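Local coordinates for protein phosphoethanolamine N-methyltransferase 1 (Haemonchus contortus, PDB 4KRG) that probably catalyses S-adenosylmethionine-dependent N-methylation of phosphoethanolamine, a step on the nematode route to phosphocholine, at residues A[45-50]-A[70-75]; A[59-64]-A[121-127]; A[273-278]-A[443-448]. All blocks are in the same frame, centred on the assembly; numbering follows the deposited sequence.

Interaction 1 of 3, residues A[45-50]-A[70-75]; sequences DRADIL and RFTTVL. With SAH (S-adenosyl-L-homocysteine), chain D.
F71 is the apolar centre of this contact, its side chain seated as a knob among D45, R46, I49 and L50. Both segments are helical, 45-50 on helix 38-50 and 70-75 on helix 70-78; their axes pass 10.8 Å apart at a crossing angle of -53°, and the closest CA pair is R46 with F71, at 6.9 Å. With chi1 m, F71 brings CE1 to 3.7 Å from I49 CB and CD1 to 3.7 Å from L50 CG. L50, in the mt rotamer, reaches along the second helix: its CD1 lies 3.5 Å from V74 CB and its CD2 3.7 Å from L75 CD2. Beyond this, R46 lays its aliphatic part across the start of 70-75, CD being 3.2 Å from R70 O, while its guanidinium pairs with E42.

At the polar edge R70 takes chi1 p and then runs extended to S-adenosylhomocysteine. R70 NE donates to SAH OXT at 2.6 Å and R70 NH2 to SAH O at 3.2 Å. R70 NH2 also makes a salt bridge, as a weak hydrogen bond, with D45 OD2 at 3.3 Å; D45 has a stronger partner in R159. This is the carboxylate end of the cofactor pocket in a Rossmann-like methyltransferase domain. Since R70 NH1 also pairs with E42, R70 is shared between the carboxylate and two acids that, themselves otherwise paired, orient it toward the ligand.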
loop_
_atom_site.group_PDB
_atom_site.type_symbol
_atom_site.label_atom_id
_atom_site.label_comp_id
_atom_site.label_asym_id
_atom_site.label_seq_id
_atom_site.Cartn_x
_atom_site.Cartn_y
_atom_site.Cartn_z
ATOM N N ASP A 45 -6.566 -15.593 0.264
ATOM C CA ASP A 45 -5.460 -14.718 -0.118
ATOM C C ASP A 45 -5.411 -14.532 -1.639
ATOM O O ASP A 45 -5.320 -13.414 -2.140
ATOM C CB ASP A 45 -4.126 -15.276 0.395
ATOM C CG ASP A 45 -2.926 -14.532 -0.166
ATOM O OD1 ASP A 45 -2.468 -13.563 0.476
ATOM O OD2 ASP A 45 -2.432 -14.924 -1.245
ATOM N N ARG A 46 -5.488 -15.638 -2.368
ATOM C CA ARG A 46 -5.410 -15.593 -3.822
ATOM C C ARG A 46 -6.527 -14.721 -4.397
ATOM O O ARG A 46 -6.286 -13.912 -5.293
ATOM C CB ARG A 46 -5.445 -17.010 -4.398
ATOM C CG ARG A 46 -5.663 -17.055 -5.889
ATOM C CD ARG A 46 -5.460 -18.447 -6.446
ATOM N NE ARG A 46 -5.869 -19.507 -5.529
ATOM C CZ ARG A 46 -7.084 -20.042 -5.494
ATOM N NH1 ARG A 46 -8.027 -19.610 -6.318
ATOM N NH2 ARG A 46 -7.355 -21.010 -4.632
ATOM N N ALA A 47 -7.734 -14.867 -3.847
ATOM C CA ALA A 47 -8.883 -14.068 -4.267
ATOM C C ALA A 47 -8.704 -12.583 -3.950
ATOM O O ALA A 47 -9.063 -11.734 -4.760
ATOM C CB ALA A 47 -10.164 -14.603 -3.643
ATOM N N ASP A 48 -8.145 -12.271 -2.780
ATOM C CA ASP A 48 -7.813 -10.889 -2.430
ATOM C C ASP A 48 -6.913 -10.248 -3.478
ATOM O O ASP A 48 -7.113 -9.108 -3.873
ATOM C CB ASP A 48 -7.083 -10.829 -1.086
ATOM C CG ASP A 48 -7.995 -11.086 0.100
ATOM O OD1 ASP A 48 -9.230 -11.004 -0.039
ATOM O OD2 ASP A 48 -7.448 -11.365 1.184
ATOM N N ILE A 49 -5.905 -10.991 -3.908
ATOM C CA ILE A 49 -4.948 -10.483 -4.877
ATOM C C ILE A 49 -5.559 -10.425 -6.280
ATOM O O ILE A 49 -5.515 -9.391 -6.950
ATOM C CB ILE A 49 -3.673 -11.357 -4.907
ATOM C CG1 ILE A 49 -2.940 -11.293 -3.560
ATOM C CG2 ILE A 49 -2.768 -10.942 -6.059
ATOM C CD1 ILE A 49 -2.480 -9.905 -3.145
ATOM N N LEU A 50 -6.136 -11.538 -6.718
ATOM C CA LEU A 50 -6.661 -11.623 -8.076
ATOM C C LEU A 50 -7.828 -10.667 -8.324
ATOM O O LEU A 50 -7.978 -10.133 -9.420
ATOM C CB LEU A 50 -7.020 -13.069 -8.434
ATOM C CG LEU A 50 -5.798 -13.967 -8.623
ATOM C CD1 LEU A 50 -6.219 -15.379 -8.943
ATOM C CD2 LEU A 50 -4.905 -13.432 -9.724
ATOM N N ARG A 70 -0.234 -21.230 -8.282
ATOM C CA ARG A 70 -1.606 -21.031 -7.811
ATOM C C ARG A 70 -2.285 -19.788 -8.406
ATOM O O ARG A 70 -3.495 -19.759 -8.561
ATOM C CB ARG A 70 -1.691 -21.061 -6.283
ATOM C CG ARG A 70 -0.831 -20.052 -5.591
ATOM C CD ARG A 70 -0.766 -20.281 -4.087
ATOM N NE ARG A 70 -0.175 -19.109 -3.460
ATOM C CZ ARG A 70 -0.852 -18.119 -2.891
ATOM N NH1 ARG A 70 -2.174 -18.140 -2.816
ATOM N NH2 ARG A 70 -0.190 -17.102 -2.384
ATOM N N PHE A 71 -1.506 -18.772 -8.755
ATOM C CA PHE A 71 -2.057 -17.626 -9.470
ATOM C C PHE A 71 -2.134 -17.891 -10.973
ATOM O O PHE A 71 -3.116 -17.528 -11.623
ATOM C CB PHE A 71 -1.231 -16.368 -9.203
ATOM C CG PHE A 71 -1.350 -15.854 -7.803
ATOM C CD1 PHE A 71 -2.513 -15.231 -7.381
ATOM C CD2 PHE A 71 -0.302 -15.986 -6.910
ATOM C CE1 PHE A 71 -2.632 -14.747 -6.081
ATOM C CE2 PHE A 71 -0.415 -15.503 -5.610
ATOM C CZ PHE A 71 -1.584 -14.885 -5.201
ATOM N N THR A 72 -1.088 -18.512 -11.516
ATOM C CA THR A 72 -1.030 -18.847 -12.939
ATOM C C THR A 72 -2.291 -19.571 -13.369
ATOM O O THR A 72 -2.875 -19.263 -14.406
ATOM C CB THR A 72 0.204 -19.714 -13.261
ATOM O OG1 THR A 72 1.382 -18.909 -13.167
ATOM C CG2 THR A 72 0.116 -20.290 -14.664
ATOM N N THR A 73 -2.721 -20.516 -12.540
ATOM C CA THR A 73 -3.914 -21.308 -12.800
ATOM C C THR A 73 -5.137 -20.442 -13.102
ATOM O O THR A 73 -5.861 -20.700 -14.059
ATOM C CB THR A 73 -4.212 -22.245 -11.615
ATOM O OG1 THR A 73 -3.144 -23.191 -11.483
ATOM C CG2 THR A 73 -5.507 -22.992 -11.840
ATOM N N VAL A 74 -5.355 -19.409 -12.297
ATOM C CA VAL A 74 -6.523 -18.560 -12.462
ATOM C C VAL A 74 -6.280 -17.444 -13.480
ATOM O O VAL A 74 -7.195 -17.050 -14.202
ATOM C CB VAL A 74 -6.999 -17.980 -11.109
ATOM C CG1 VAL A 74 -8.266 -17.158 -11.291
ATOM C CG2 VAL A 74 -7.257 -19.102 -10.107
ATOM N N LEU A 75 -5.048 -16.946 -13.549
ATOM C CA LEU A 75 -4.702 -15.895 -14.510
ATOM C C LEU A 75 -4.973 -16.340 -15.948
ATOM O O LEU A 75 -5.528 -15.589 -16.746
ATOM C CB LEU A 75 -3.238 -15.468 -14.362
ATOM C CG LEU A 75 -2.819 -14.708 -13.094
ATOM C CD1 LEU A 75 -1.295 -14.639 -12.997
ATOM C CD2 LEU A 75 -3.401 -13.300 -13.068
HETATM N N SAH D . 4.362 -16.204 -6.016
HETATM C CA SAH D . 3.940 -17.546 -5.583
HETATM C CB SAH D . 5.100 -18.184 -4.744
HETATM C CG SAH D . 5.553 -17.328 -3.562
HETATM S SD SAH D . 7.043 -17.914 -2.705
HETATM C C SAH D . 2.684 -17.485 -4.810
HETATM O O SAH D . 2.455 -16.521 -4.096
HETATM O OXT SAH D . 2.052 -18.507 -4.651
HETATM C "C5'" SAH D . 8.430 -17.397 -3.750
HETATM C "C4'" SAH D . 8.559 -17.945 -5.064
HETATM O "O4'" SAH D . 9.419 -17.087 -5.862
HETATM C "C3'" SAH D . 9.203 -19.272 -5.037
HETATM O "O3'" SAH D . 8.606 -20.099 -6.011
HETATM C "C2'" SAH D . 10.587 -19.009 -5.404
HETATM O "O2'" SAH D . 11.171 -20.131 -6.004
HETATM C "C1'" SAH D . 10.457 -17.878 -6.353
HETATM N N9 SAH D . 11.713 -17.062 -6.502
HETATM C C8 SAH D . 12.365 -16.385 -5.549
HETATM N N7 SAH D . 13.334 -15.689 -6.147
HETATM C C5 SAH D . 13.300 -15.911 -7.463
HETATM C C6 SAH D . 14.067 -15.455 -8.548
HETATM N N6 SAH D . 15.118 -14.587 -8.370
HETATM N N1 SAH D . 13.741 -15.889 -9.779
HETATM C C2 SAH D . 12.731 -16.726 -9.984
HETATM N N3 SAH D . 11.982 -17.180 -8.965
HETATM C C4 SAH D . 12.241 -16.789 -7.704
#

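Interaction 2 of 3, residues A[59-64]-A[121-127]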
loop_
_atom_site.group_PDB
_atom_site.type_symbol
_atom_site.label_atom_id
_atom_site.label_comp_id
_atom_site.label_asym_id
_atom_site.label_seq_id
_atom_site.Cartn_x
_atom_site.Cartn_y
_atom_site.Cartn_z
ATOM N N LYS A 59 -5.254 -10.185 -23.039
ATOM C CA LYS A 59 -3.981 -9.647 -22.593
ATOM C C LYS A 59 -2.933 -10.729 -22.349
ATOM O O LYS A 59 -3.268 -11.870 -22.033
ATOM C CB LYS A 59 -4.190 -8.759 -21.355
ATOM C CG LYS A 59 -4.980 -7.491 -21.688
ATOM C CD LYS A 59 -5.392 -6.687 -20.465
ATOM C CE LYS A 59 -6.258 -5.494 -20.881
ATOM N NZ LYS A 59 -7.528 -5.410 -20.109
ATOM N N ASP A 60 -1.668 -10.353 -22.519
ATOM C CA ASP A 60 -0.533 -11.222 -22.236
ATOM C C ASP A 60 0.044 -10.905 -20.852
ATOM O O ASP A 60 0.317 -9.749 -20.538
ATOM C CB ASP A 60 0.551 -11.057 -23.313
ATOM C CG ASP A 60 0.043 -11.367 -24.716
ATOM O OD1 ASP A 60 -0.890 -12.181 -24.838
ATOM O OD2 ASP A 60 0.570 -10.793 -25.695
ATOM N N VAL A 61 0.235 -11.940 -20.043
ATOM C CA VAL A 61 0.670 -11.787 -18.659
ATOM C C VAL A 61 1.950 -12.574 -18.411
ATOM O O VAL A 61 2.119 -13.671 -18.937
ATOM C CB VAL A 61 -0.412 -12.304 -17.680
ATOM C CG1 VAL A 61 0.006 -12.080 -16.244
ATOM C CG2 VAL A 61 -1.746 -11.636 -17.949
ATOM N N VAL A 62 2.865 -12.017 -17.624
ATOM C CA VAL A 62 4.006 -12.794 -17.169
ATOM C C VAL A 62 3.958 -12.894 -15.652
ATOM O O VAL A 62 3.919 -11.879 -14.956
ATOM C CB VAL A 62 5.366 -12.233 -17.671
ATOM C CG1 VAL A 62 5.561 -10.787 -17.259
ATOM C CG2 VAL A 62 6.513 -13.096 -17.165
ATOM N N ASP A 63 3.908 -14.127 -15.150
ATOM C CA ASP A 63 3.839 -14.386 -13.711
ATOM C C ASP A 63 5.209 -14.865 -13.272
ATOM O O ASP A 63 5.579 -16.009 -13.524
ATOM C CB ASP A 63 2.756 -15.431 -13.407
ATOM C CG ASP A 63 2.680 -15.808 -11.929
ATOM O OD1 ASP A 63 3.358 -15.183 -11.079
ATOM O OD2 ASP A 63 1.912 -16.745 -11.609
ATOM N N ILE A 64 5.963 -13.978 -12.626
ATOM C CA ILE A 64 7.364 -14.240 -12.296
ATOM C C ILE A 64 7.529 -14.658 -10.835
ATOM O O ILE A 64 7.116 -13.940 -9.931
ATOM C CB ILE A 64 8.219 -12.999 -12.575
ATOM C CG1 ILE A 64 8.004 -12.539 -14.015
ATOM C CG2 ILE A 64 9.688 -13.281 -12.318
ATOM C CD1 ILE A 64 8.747 -11.277 -14.363
ATOM N N SER A 121 6.072 -6.256 -24.674
ATOM C CA SER A 121 5.693 -7.622 -24.991
ATOM C C SER A 121 4.617 -8.181 -24.068
ATOM O O SER A 121 4.042 -9.221 -24.360
ATOM C CB SER A 121 6.917 -8.528 -24.969
ATOM O OG SER A 121 7.560 -8.466 -23.717
ATOM N N VAL A 122 4.358 -7.510 -22.948
ATOM C CA VAL A 122 3.278 -7.932 -22.045
ATOM C C VAL A 122 2.392 -6.770 -21.608
ATOM O O VAL A 122 2.756 -5.603 -21.756
ATOM C CB VAL A 122 3.793 -8.676 -20.778
ATOM C CG1 VAL A 122 4.456 -9.990 -21.147
ATOM C CG2 VAL A 122 4.742 -7.801 -19.985
ATOM N N ASP A 123 1.225 -7.108 -21.075
ATOM C CA ASP A 123 0.284 -6.117 -20.580
ATOM C C ASP A 123 0.259 -6.091 -19.065
ATOM O O ASP A 123 -0.054 -5.069 -18.463
ATOM C CB ASP A 123 -1.117 -6.419 -21.100
ATOM C CG ASP A 123 -1.195 -6.352 -22.604
ATOM O OD1 ASP A 123 -1.022 -5.244 -23.143
ATOM O OD2 ASP A 123 -1.411 -7.401 -23.252
ATOM N N LEU A 124 0.574 -7.228 -18.457
ATOM C CA LEU A 124 0.637 -7.331 -17.003
ATOM C C LEU A 124 1.894 -8.076 -16.580
ATOM O O LEU A 124 2.165 -9.170 -17.069
ATOM C CB LEU A 124 -0.592 -8.061 -16.457
ATOM C CG LEU A 124 -0.618 -8.352 -14.947
ATOM C CD1 LEU A 124 -0.674 -7.070 -14.138
ATOM C CD2 LEU A 124 -1.790 -9.251 -14.586
ATOM N N VAL A 125 2.669 -7.468 -15.693
ATOM C CA VAL A 125 3.748 -8.166 -15.017
ATOM C C VAL A 125 3.223 -8.491 -13.629
ATOM O O VAL A 125 2.975 -7.593 -12.825
ATOM C CB VAL A 125 5.033 -7.302 -14.939
ATOM C CG1 VAL A 125 6.083 -7.949 -14.033
ATOM C CG2 VAL A 125 5.611 -7.088 -16.328
ATOM N N PHE A 126 3.011 -9.773 -13.360
ATOM C CA PHE A 126 2.423 -10.179 -12.097
ATOM C C PHE A 126 3.455 -10.827 -11.198
ATOM O O PHE A 126 4.129 -11.780 -11.593
ATOM C CB PHE A 126 1.274 -11.159 -12.314
ATOM C CG PHE A 126 0.633 -11.619 -11.034
ATOM C CD1 PHE A 126 -0.405 -10.892 -10.463
ATOM C CD2 PHE A 126 1.076 -12.766 -10.388
ATOM C CE1 PHE A 126 -0.994 -11.306 -9.276
ATOM C CE2 PHE A 126 0.491 -13.182 -9.194
ATOM C CZ PHE A 126 -0.539 -12.450 -8.642
ATOM N N THR A 127 3.571 -10.316 -9.980
ATOM C CA THR A 127 4.396 -10.955 -8.975
ATOM C C THR A 127 3.656 -10.954 -7.645
ATOM O O THR A 127 2.735 -10.167 -7.431
ATOM C CB THR A 127 5.750 -10.246 -8.801
ATOM O OG1 THR A 127 5.532 -8.941 -8.257
ATOM C CG2 THR A 127 6.497 -10.140 -10.129
#
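Main-chain hydrogen bonds set the register here, alternating between strand 60-64 and the neighbouring strand in parallel fashion. V62 N donates to L124 O at 3.0 Å, F126 N to V62 O at 2.8 Å, and I64 N to F126 O at 3.0 Å. At the start of the pairing the pattern is disturbed: the chain turns a corner at D123, and D60 O receives both D123 N at 2.8 Å and L124 N at 3.3 Å. Two CA-H...O contacts run alongside, V61 CA to L124 O and D63 CA to F126 O, each 3.4 Å.

These are two neighbouring strands in the middle of the Rossmann-like sheet of a class I methyltransferase. On its other edge strand 60-64 pairs with 81-86, while 122-126 pairs in parallel with 154-161, so the order of strands reverses across this seam; the nearest atoms of the I64 side chain and bound S-adenosylhomocysteine are about 5 Å apart.

Apolar contacts divide between the faces. V61 CG1 meets L124 CD2 at 3.7 Å on the face that also carries D63 and F126; V62 CG1 meets V125 CG2 at 3.8 Å on the other, where F142 of helix 136-149 packs on V125.

A side-chain hydrogen bond marks the start: D123 OD2 accepts D60 N at 3.1 Å and also pairs with R151. D63 OD1 merely approaches the ring edge of F126, 3.4 Å from its CD2, whereas D63 OD2 bonds to T72.

Interaction 3 of 3, residues A[273-278]-A[443-448]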
loop_
_atom_site.group_PDB
_atom_site.type_symbol
_atom_site.label_atom_id
_atom_site.label_comp_id
_atom_site.label_asym_id
_atom_site.label_seq_id
_atom_site.Cartn_x
_atom_site.Cartn_y
_atom_site.Cartn_z
ATOM N N ASN A 273 5.434 6.290 19.373
ATOM C CA ASN A 273 4.906 6.311 20.735
ATOM C C ASN A 273 3.626 7.122 20.901
ATOM O O ASN A 273 3.206 7.399 22.027
ATOM C CB ASN A 273 5.968 6.783 21.729
ATOM C CG ASN A 273 7.004 5.717 22.021
ATOM O OD1 ASN A 273 6.677 4.537 22.162
ATOM N ND2 ASN A 273 8.263 6.126 22.107
ATOM N N GLU A 274 3.000 7.494 19.790
ATOM C CA GLU A 274 1.809 8.336 19.855
ATOM C C GLU A 274 0.697 7.655 20.646
ATOM O O GLU A 274 0.110 6.668 20.189
ATOM C CB GLU A 274 1.296 8.720 18.461
ATOM C CG GLU A 274 0.294 9.867 18.512
ATOM C CD GLU A 274 -0.478 10.094 17.224
ATOM O OE1 GLU A 274 -0.866 9.101 16.568
ATOM O OE2 GLU A 274 -0.719 11.277 16.885
ATOM N N LYS A 275 0.416 8.185 21.832
ATOM C CA LYS A 275 -0.597 7.612 22.718
ATOM C C LYS A 275 -2.029 8.027 22.375
ATOM O O LYS A 275 -2.984 7.376 22.797
ATOM C CB LYS A 275 -0.306 7.992 24.167
ATOM C CG LYS A 275 1.028 7.509 24.688
ATOM C CD LYS A 275 1.182 7.849 26.168
ATOM C CE LYS A 275 1.138 9.352 26.400
ATOM N NZ LYS A 275 1.610 9.730 27.764
ATOM N N TYR A 276 -2.165 9.118 21.626
ATOM C CA TYR A 276 -3.461 9.658 21.214
ATOM C C TYR A 276 -3.176 10.787 20.234
ATOM O O TYR A 276 -2.031 11.202 20.107
ATOM C CB TYR A 276 -4.247 10.176 22.420
ATOM C CG TYR A 276 -3.505 11.212 23.218
ATOM C CD1 TYR A 276 -3.613 12.560 22.909
ATOM C CD2 TYR A 276 -2.679 10.845 24.274
ATOM C CE1 TYR A 276 -2.927 13.511 23.623
ATOM C CE2 TYR A 276 -1.985 11.792 24.999
ATOM C CZ TYR A 276 -2.113 13.123 24.669
ATOM O OH TYR A 276 -1.427 14.075 25.377
ATOM N N SER A 277 -4.197 11.293 19.547
ATOM C CA SER A 277 -4.003 12.424 18.633
ATOM C C SER A 277 -4.466 13.701 19.317
ATOM O O SER A 277 -5.413 13.669 20.099
ATOM C CB SER A 277 -4.781 12.208 17.331
ATOM O OG SER A 277 -4.652 13.328 16.466
ATOM N N TRP A 278 -3.817 14.829 19.039
ATOM C CA TRP A 278 -4.261 16.063 19.677
ATOM C C TRP A 278 -5.657 16.441 19.228
ATOM O O TRP A 278 -6.362 17.158 19.923
ATOM C CB TRP A 278 -3.281 17.225 19.486
ATOM C CG TRP A 278 -3.171 17.856 18.121
ATOM C CD1 TRP A 278 -2.161 17.675 17.227
ATOM C CD2 TRP A 278 -4.050 18.833 17.545
ATOM N NE1 TRP A 278 -2.365 18.454 16.116
ATOM C CE2 TRP A 278 -3.515 19.178 16.283
ATOM C CE3 TRP A 278 -5.236 19.442 17.957
ATOM C CZ2 TRP A 278 -4.134 20.096 15.434
ATOM C CZ3 TRP A 278 -5.848 20.353 17.114
ATOM C CH2 TRP A 278 -5.295 20.673 15.868
ATOM N N SER A 443 -0.604 20.564 24.597
ATOM C CA SER A 443 -0.681 19.501 25.595
ATOM C C SER A 443 -0.116 18.214 25.025
ATOM O O SER A 443 0.566 17.466 25.717
ATOM C CB SER A 443 -2.126 19.263 26.035
ATOM O OG SER A 443 -2.653 20.382 26.730
ATOM N N PHE A 444 -0.418 17.968 23.758
ATOM C CA PHE A 444 0.010 16.761 23.068
ATOM C C PHE A 444 1.521 16.724 22.844
ATOM O O PHE A 444 2.160 15.687 22.997
ATOM C CB PHE A 444 -0.739 16.658 21.740
ATOM C CG PHE A 444 -0.124 15.705 20.757
ATOM C CD1 PHE A 444 -0.446 14.359 20.780
ATOM C CD2 PHE A 444 0.755 16.165 19.780
ATOM C CE1 PHE A 444 0.112 13.480 19.859
ATOM C CE2 PHE A 444 1.324 15.295 18.861
ATOM C CZ PHE A 444 1.002 13.950 18.897
ATOM N N ILE A 445 2.091 17.858 22.465
ATOM C CA ILE A 445 3.525 17.943 22.188
ATOM C C ILE A 445 4.364 17.782 23.458
ATOM O O ILE A 445 5.369 17.057 23.472
ATOM C CB ILE A 445 3.852 19.273 21.483
ATOM C CG1 ILE A 445 3.567 19.151 19.985
ATOM C CG2 ILE A 445 5.282 19.695 21.716
ATOM C CD1 ILE A 445 3.554 20.484 19.260
ATOM N N LYS A 446 3.949 18.446 24.530
ATOM C CA LYS A 446 4.674 18.365 25.793
ATOM C C LYS A 446 4.607 16.949 26.351
ATOM O O LYS A 446 5.585 16.437 26.896
ATOM C CB LYS A 446 4.074 19.340 26.805
ATOM C CG LYS A 446 4.090 20.794 26.374
ATOM C CD LYS A 446 5.497 21.352 26.326
ATOM C CE LYS A 446 5.471 22.877 26.195
ATOM N NZ LYS A 446 6.835 23.464 26.229
ATOM N N ASP A 447 3.436 16.333 26.209
ATOM C CA ASP A 447 3.164 15.000 26.736
ATOM C C ASP A 447 4.023 13.942 26.066
ATOM O O ASP A 447 4.410 12.958 26.689
ATOM C CB ASP A 447 1.692 14.658 26.517
ATOM C CG ASP A 447 1.269 13.401 27.231
ATOM O OD1 ASP A 447 2.013 12.910 28.108
ATOM O OD2 ASP A 447 0.167 12.905 26.926
ATOM N N HIS A 448 4.307 14.152 24.786
ATOM C CA HIS A 448 5.118 13.218 24.011
ATOM C C HIS A 448 6.572 13.668 23.901
ATOM O O HIS A 448 7.387 12.994 23.264
ATOM C CB HIS A 448 4.507 12.993 22.622
ATOM C CG HIS A 448 3.207 12.260 22.651
ATOM N ND1 HIS A 448 1.989 12.884 22.853
ATOM C CD2 HIS A 448 2.920 10.941 22.523
ATOM C CE1 HIS A 448 1.029 12.000 22.839
ATOM N NE2 HIS A 448 1.559 10.798 22.636
HETATM O O HOH W 1 -0.998 11.508 28.901
#
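An aromatic cluster of Y276, W278, F444 and H448 joins the loop between helices 249-271 and 280-283 to helix 434-448, in the C-terminal half of this di-domain enzyme and far from the cofactor. F444 lies at its heart, with chi1 t. Its edge points to the face of Y276 in an offset edge-to-face pair, centroids 5.9 Å apart and planes at 78°, and its CE1 comes within 3.1 Å of Y276 O. Nearer the helix backbone, F444 CB packs 3.4 Å from W278 CB, while the indole itself turns away to lie edge-to-face with Y459. H448 CE1 sits over a face of Y276, 3.7 Å from Y276 CE2.

The polar contacts gather on D447 and H448. Y276 OH donates to D447 OD2 at 2.5 Å, a short bond; K275 NZ makes a salt bridge with D447 OD1 at 3.2 Å. Water 1 donates to D447 OD2 at 2.7 Å and accepts weakly from K275 NZ at 3.4 Å. The loop backbone is held as well, since K275 N donates to H448 NE2 at 3.0 Å. One turn back along the helix, F444 O receives H448 ND1 at 2.8 Å. With NE2 accepting and ND1 donating, the imidazole must be the neutral tautomer protonated on ND1, so the acid D447 finds its positive partner in K275 rather than in the histidine next to it.

From the N terminus the chain runs along 45-50, enters the sheet as strand 60-64, and continues into 70-75, where interaction 1 closes a short helix-strand-helix loop. Interaction 2 opens inside that loop and closes beyond it, at 121-127, so the two cross. They also touch: T72 OG1 lies 2.7 Å from D63 OD2, a probable hydrogen bond, and F71 CG is 3.5 Å from F126 CE2, which seats the helix pair on the central strands of the methyltransferase domain. Interaction 3 follows in series, closing a loop of 164 intervening residues in the C-terminal half; its centre is about 43 Å from that of interaction 1 and 46 Å from that of interaction 2.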